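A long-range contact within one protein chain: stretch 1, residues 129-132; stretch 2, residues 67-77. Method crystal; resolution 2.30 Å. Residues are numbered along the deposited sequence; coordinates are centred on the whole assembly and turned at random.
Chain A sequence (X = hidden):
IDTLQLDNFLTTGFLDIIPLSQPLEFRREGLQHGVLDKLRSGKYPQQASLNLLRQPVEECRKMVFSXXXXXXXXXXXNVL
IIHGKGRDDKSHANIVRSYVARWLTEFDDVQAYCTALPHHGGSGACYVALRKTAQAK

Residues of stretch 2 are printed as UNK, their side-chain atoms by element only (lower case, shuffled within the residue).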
ATOM      1  N   ALA A 129       2.199  -5.568  -5.233  1.00 21.22           N
ATOM      2  CA  ALA A 129       1.929  -6.462  -6.361  1.00 23.05           C
ATOM      3  C   ALA A 129       0.430  -6.749  -6.442  1.00 22.10           C
ATOM      4  O   ALA A 129      -0.189  -7.132  -5.451  1.00 22.56           O
ATOM      5  CB  ALA A 129       2.732  -7.762  -6.259  1.00 20.39           C
ATOM      6  N   LEU A 130      -0.124  -6.566  -7.633  1.00 16.14           N
ATOM      7  CA  LEU A 130      -1.549  -6.739  -7.868  1.00 19.63           C
ATOM      8  C   LEU A 130      -1.769  -7.898  -8.848  1.00 20.14           C
ATOM      9  O   LEU A 130      -1.074  -7.995  -9.861  1.00 23.06           O
ATOM     10  CB  LEU A 130      -2.138  -5.439  -8.444  1.00 16.97           C
ATOM     11  CG  LEU A 130      -2.804  -4.354  -7.582  1.00 20.76           C
ATOM     12  CD1 LEU A 130      -2.379  -4.263  -6.160  1.00 18.77           C
ATOM     13  CD2 LEU A 130      -2.657  -3.018  -8.209  1.00 18.35           C
ATOM     14  N   ARG A 131      -2.718  -8.773  -8.538  1.00 23.26           N
ATOM     15  CA  ARG A 131      -3.128  -9.882  -9.436  1.00 29.29           C
ATOM     16  C   ARG A 131      -3.783  -9.295 -10.696  1.00 32.72           C
ATOM     17  O   ARG A 131      -4.607  -8.385 -10.607  1.00 28.11           O
ATOM     18  CB  ARG A 131      -4.104 -10.792  -8.697  1.00 24.70           C
ATOM     19  CG  ARG A 131      -4.519 -12.061  -9.397  1.00 35.58           C
ATOM     20  CD  ARG A 131      -5.938 -12.425  -8.921  1.00 39.42           C
ATOM     21  NE  ARG A 131      -5.898 -13.307  -7.765  1.00 34.80           N
ATOM     22  CZ  ARG A 131      -6.813 -13.379  -6.802  1.00 35.29           C
ATOM     23  NH1 ARG A 131      -7.885 -12.592  -6.782  1.00 29.67           N
ATOM     24  NH2 ARG A 131      -6.626 -14.249  -5.821  1.00 38.44           N
ATOM     25  N   LYS A 132      -3.383  -9.779 -11.869  1.00 28.05           N
ATOM     26  CA  LYS A 132      -3.913  -9.263 -13.127  1.00 30.67           C
ATOM     27  C   LYS A 132      -5.289  -9.882 -13.459  1.00 37.99           C
ATOM     28  O   LYS A 132      -5.390 -11.061 -13.829  1.00 42.18           O
ATOM     29  CB  LYS A 132      -2.907  -9.517 -14.252  1.00 38.99           C
ATOM     30  CG  LYS A 132      -3.374  -9.075 -15.628  1.00 38.10           C
ATOM     31  CD  LYS A 132      -3.108  -7.607 -15.856  1.00 31.37           C
ATOM     32  CE  LYS A 132      -3.412  -7.246 -17.287  1.00 39.83           C
ATOM     33  NZ  LYS A 132      -2.492  -6.156 -17.745  1.00 40.51           N
ATOM     34  N   UNK A  67      -8.240   4.052  -5.123  1.00 18.84           N
ATOM     35  CA  UNK A  67      -7.050   3.893  -5.973  1.00 19.28           C
ATOM     36  C   UNK A  67      -6.842   2.427  -6.352  1.00 19.65           C
ATOM     37  O   UNK A  67      -6.600   2.097  -7.512  1.00 18.54           O
ATOM     38  c   UNK A  67      -2.050   3.772  -7.312  1.00 16.65           C
ATOM     39  c   UNK A  67      -2.383   3.011  -6.174  1.00 19.56           C
ATOM     40  c   UNK A  67      -2.937   4.746  -7.781  1.00 21.02           C
ATOM     41  c   UNK A  67      -4.165   4.958  -7.113  1.00 19.20           C
ATOM     42  c   UNK A  67      -4.508   4.197  -5.978  1.00 19.47           C
ATOM     43  c   UNK A  67      -3.609   3.219  -5.513  1.00 16.20           C
ATOM     44  c   UNK A  67      -5.807   4.442  -5.247  1.00 18.95           C
ATOM     45  N   UNK A  68      -6.930   1.535  -5.377  1.00 18.27           N
ATOM     46  CA  UNK A  68      -6.749   0.120  -5.699  1.00 17.57           C
ATOM     47  C   UNK A  68      -7.852  -0.413  -6.641  1.00 20.00           C
ATOM     48  O   UNK A  68      -7.559  -1.131  -7.614  1.00 19.26           O
ATOM     49  c   UNK A  68      -6.540  -2.276  -4.815  1.00 18.81           C
ATOM     50  c   UNK A  68      -4.073  -0.602  -4.278  1.00 12.56           C
ATOM     51  c   UNK A  68      -5.408  -0.311  -3.605  1.00 18.42           C
ATOM     52  c   UNK A  68      -6.631  -0.751  -4.421  1.00 19.34           C
ATOM     53  N   UNK A  69      -9.105  -0.040  -6.383  1.00 25.36           N
ATOM     54  CA  UNK A  69     -10.194  -0.333  -7.335  1.00 25.14           C
ATOM     55  C   UNK A  69      -9.892   0.174  -8.755  1.00 27.05           C
ATOM     56  O   UNK A  69     -10.113  -0.549  -9.723  1.00 28.21           O
ATOM     57  n   UNK A  69     -12.593  -2.361  -6.637  1.00 26.98           N
ATOM     58  c   UNK A  69     -12.365  -1.772  -5.482  1.00 27.98           C
ATOM     59  c   UNK A  69     -11.532   0.263  -6.872  1.00 22.71           C
ATOM     60  o   UNK A  69     -12.401  -2.389  -4.405  1.00 28.81           O
ATOM     61  c   UNK A  69     -12.072  -0.263  -5.513  1.00 23.29           C
ATOM     62  N   UNK A  70      -9.393   1.409  -8.867  1.00 25.58           N
ATOM     63  CA  UNK A  70      -9.057   2.014 -10.162  1.00 27.83           C
ATOM     64  C   UNK A  70      -7.933   1.240 -10.830  1.00 26.99           C
ATOM     65  O   UNK A  70      -8.009   0.923 -12.014  1.00 30.61           O
ATOM     66  c   UNK A  70      -8.658   3.503 -10.012  1.00 32.46           C
ATOM     67  n   UNK A  70      -6.758   5.971  -9.902  1.00 44.17           N
ATOM     68  o   UNK A  70      -5.366   4.622 -11.104  1.00 43.07           O
ATOM     69  c   UNK A  70      -6.516   4.911 -10.704  1.00 51.23           C
ATOM     70  c   UNK A  70      -7.764   4.069 -11.163  1.00 36.00           C
ATOM     71  N   UNK A  71      -6.879   0.958 -10.064  1.00 22.00           N
ATOM     72  CA  UNK A  71      -5.682   0.254 -10.588  1.00 19.25           C
ATOM     73  C   UNK A  71      -6.073  -1.134 -11.123  1.00 18.67           C
ATOM     74  O   UNK A  71      -5.648  -1.541 -12.187  1.00 20.12           O
ATOM     75  c   UNK A  71      -4.632   0.138  -9.499  1.00 14.83           C
ATOM     76  N   UNK A  72      -6.932  -1.837 -10.396  1.00 20.34           N
ATOM     77  CA  UNK A  72      -7.378  -3.167 -10.814  1.00 23.26           C
ATOM     78  C   UNK A  72      -8.205  -3.044 -12.094  1.00 26.03           C
ATOM     79  O   UNK A  72      -7.961  -3.750 -13.087  1.00 28.09           O
ATOM     80  c   UNK A  72      -7.334  -4.204  -8.478  1.00 20.22           C
ATOM     81  c   UNK A  72      -8.184  -4.542  -7.221  1.00 18.28           C
ATOM     82  c   UNK A  72      -6.303  -5.350  -8.797  1.00 24.92           C
ATOM     83  c   UNK A  72      -8.178  -3.836  -9.697  1.00 20.06           C
ATOM     84  N   UNK A  73      -9.134  -2.096 -12.106  1.00 34.03           N
ATOM     85  CA  UNK A  73      -9.938  -1.893 -13.296  1.00 32.36           C
ATOM     86  C   UNK A  73      -9.067  -1.588 -14.517  1.00 34.28           C
ATOM     87  O   UNK A  73      -9.430  -1.977 -15.625  1.00 36.96           O
ATOM     88  c   UNK A  73     -11.000  -0.811 -13.076  1.00 31.90           C
ATOM     89  N   UNK A  74      -7.916  -0.928 -14.324  1.00 25.77           N
ATOM     90  CA  UNK A  74      -7.049  -0.558 -15.480  1.00 24.15           C
ATOM     91  C   UNK A  74      -5.999  -1.611 -15.836  1.00 26.23           C
ATOM     92  O   UNK A  74      -5.158  -1.373 -16.705  1.00 28.22           O
ATOM     93  o   UNK A  74      -8.450   1.851 -15.889  1.00 35.27           O
ATOM     94  o   UNK A  74      -7.141   2.973 -14.511  1.00 28.99           O
ATOM     95  c   UNK A  74      -6.374   0.821 -15.286  1.00 27.82           C
ATOM     96  c   UNK A  74      -7.389   1.968 -15.225  1.00 26.75           C
ATOM     97  N   UNK A  75      -6.045  -2.758 -15.163  1.00 26.85           N
ATOM     98  CA  UNK A  75      -5.055  -3.827 -15.364  1.00 30.16           C
ATOM     99  C   UNK A  75      -3.636  -3.541 -14.875  1.00 23.70           C
ATOM    100  O   UNK A  75      -2.673  -4.075 -15.424  1.00 25.87           O
ATOM    101  N   UNK A  76      -3.495  -2.714 -13.836  1.00 24.40           N
ATOM    102  CA  UNK A  76      -2.158  -2.449 -13.254  1.00 25.58           C
ATOM    103  C   UNK A  76      -1.697  -3.638 -12.425  1.00 25.85           C
ATOM    104  O   UNK A  76      -2.454  -4.161 -11.620  1.00 20.66           O
ATOM    105  c   UNK A  76      -2.161  -1.180 -12.393  1.00 23.84           C
ATOM    106  c   UNK A  76      -1.990   0.186 -13.075  1.00 32.14           C
ATOM    107  c   UNK A  76      -3.015   0.428 -14.139  1.00 33.27           C
ATOM    108  c   UNK A  76      -2.044   1.311 -12.071  1.00 19.96           C
ATOM    109  N   UNK A  77      -0.454  -4.048 -12.622  1.00 18.34           N
ATOM    110  CA  UNK A  77       0.094  -5.223 -11.967  1.00 26.81           C
ATOM    111  C   UNK A  77       0.917  -4.850 -10.742  1.00 25.21           C
ATOM    112  O   UNK A  77       1.180  -5.680  -9.889  1.00 20.93           O
ATOM    113  c   UNK A  77       2.490  -9.137 -15.151  1.00 33.41           C
ATOM    114  c   UNK A  77       0.877  -7.286 -15.124  1.00 28.42           C
ATOM    115  n   UNK A  77       1.414  -8.550 -14.643  1.00 25.21           N
ATOM    116  n   UNK A  77       3.168  -8.556 -16.142  1.00 30.73           N
ATOM    117  c   UNK A  77       0.037  -6.624 -14.067  1.00 31.19           C
ATOM    118  n   UNK A  77       2.890 -10.304 -14.671  1.00 28.33           N
ATOM    119  c   UNK A  77       0.907  -6.043 -12.957  1.00 27.06           C
TER

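Position 67 carries one carbon and then a ring of six carbons, with no oxygen. It lies in the helix, is buried, and does not reach stretch 1. That is a phenylalanine, Phe 67.

Position 68 has four carbons, forked at the first, with one arm two carbons long. The terminal carbon of the longer arm at position 68 lies 4.5 Å from Leu 130 CD1, a loose apolar contact. This is Ile 68.

Position 69 has three carbons, the third carrying one oxygen and one nitrogen. Position 70 has the same set. Neither touches stretch 1. Both are glutamines, Gln 69 and Gln 70.

Position 71 has a single side-chain carbon, its CB, which points toward stretch 1 and lies 3.9 Å from Leu 130 CD2. This is Ala 71.

Position 72 has four carbons, forked at the second. Its CB points sideways, but the end of the side chain comes nearer. One of the fork's end carbons at position 72 lies 3.8 Å from Leu 130 CG and 3.9 Å from Arg 131 O. This is Leu 72, and the carbon is its CD2.

Position 73 has one carbon and makes no contact with stretch 1. It is Ala 73.

Position 74 has two carbons, the second carrying two oxygens. This is a carboxylate one carbon from CA, and it also stays clear of stretch 1. It is Asp 74.

Position 75 has no side-chain atoms. An ideal CB at position 75 would sit 3.3 Å from Lys 132 NZ. The residue is Gly 75. Its phi is 69°, a value that favours glycine, and it ends the helix in a Schellman motif. The backbone N of position 76 bonds back to Ala 71 O at 3.0 Å, and Gly 75 N to Leu 72 O at 3.0 Å.

Position 76 has four carbons, forked at the second. Its CB points away from stretch 1, but the backbone O of position 76 lies 3.4 Å from Leu 130 CB. This is Leu 76.

Position 77 has three carbons, a nitrogen, and a carbon bearing two more nitrogens. The second side-chain carbon of position 77 lies 3.7 Å from Lys 132 CD. The guanidinium marks Arg 77.

The contact joins apolar packing to two hydrogen bonds. Leu 130 points toward stretch 2 and packs against Ile 68, Ala 71 and Leu 72. Leu 130 N donates to Arg 77 O at 2.8 Å, nearly straight at 168°, which holds the strand against the segment after the helix. Lys 132 NZ donates to Gly 75 O at 3.1 Å, so the long lysine chain reaches back to the turn that closes the helix.

Stretch 2, residues 67-77: FIQQALADGLR
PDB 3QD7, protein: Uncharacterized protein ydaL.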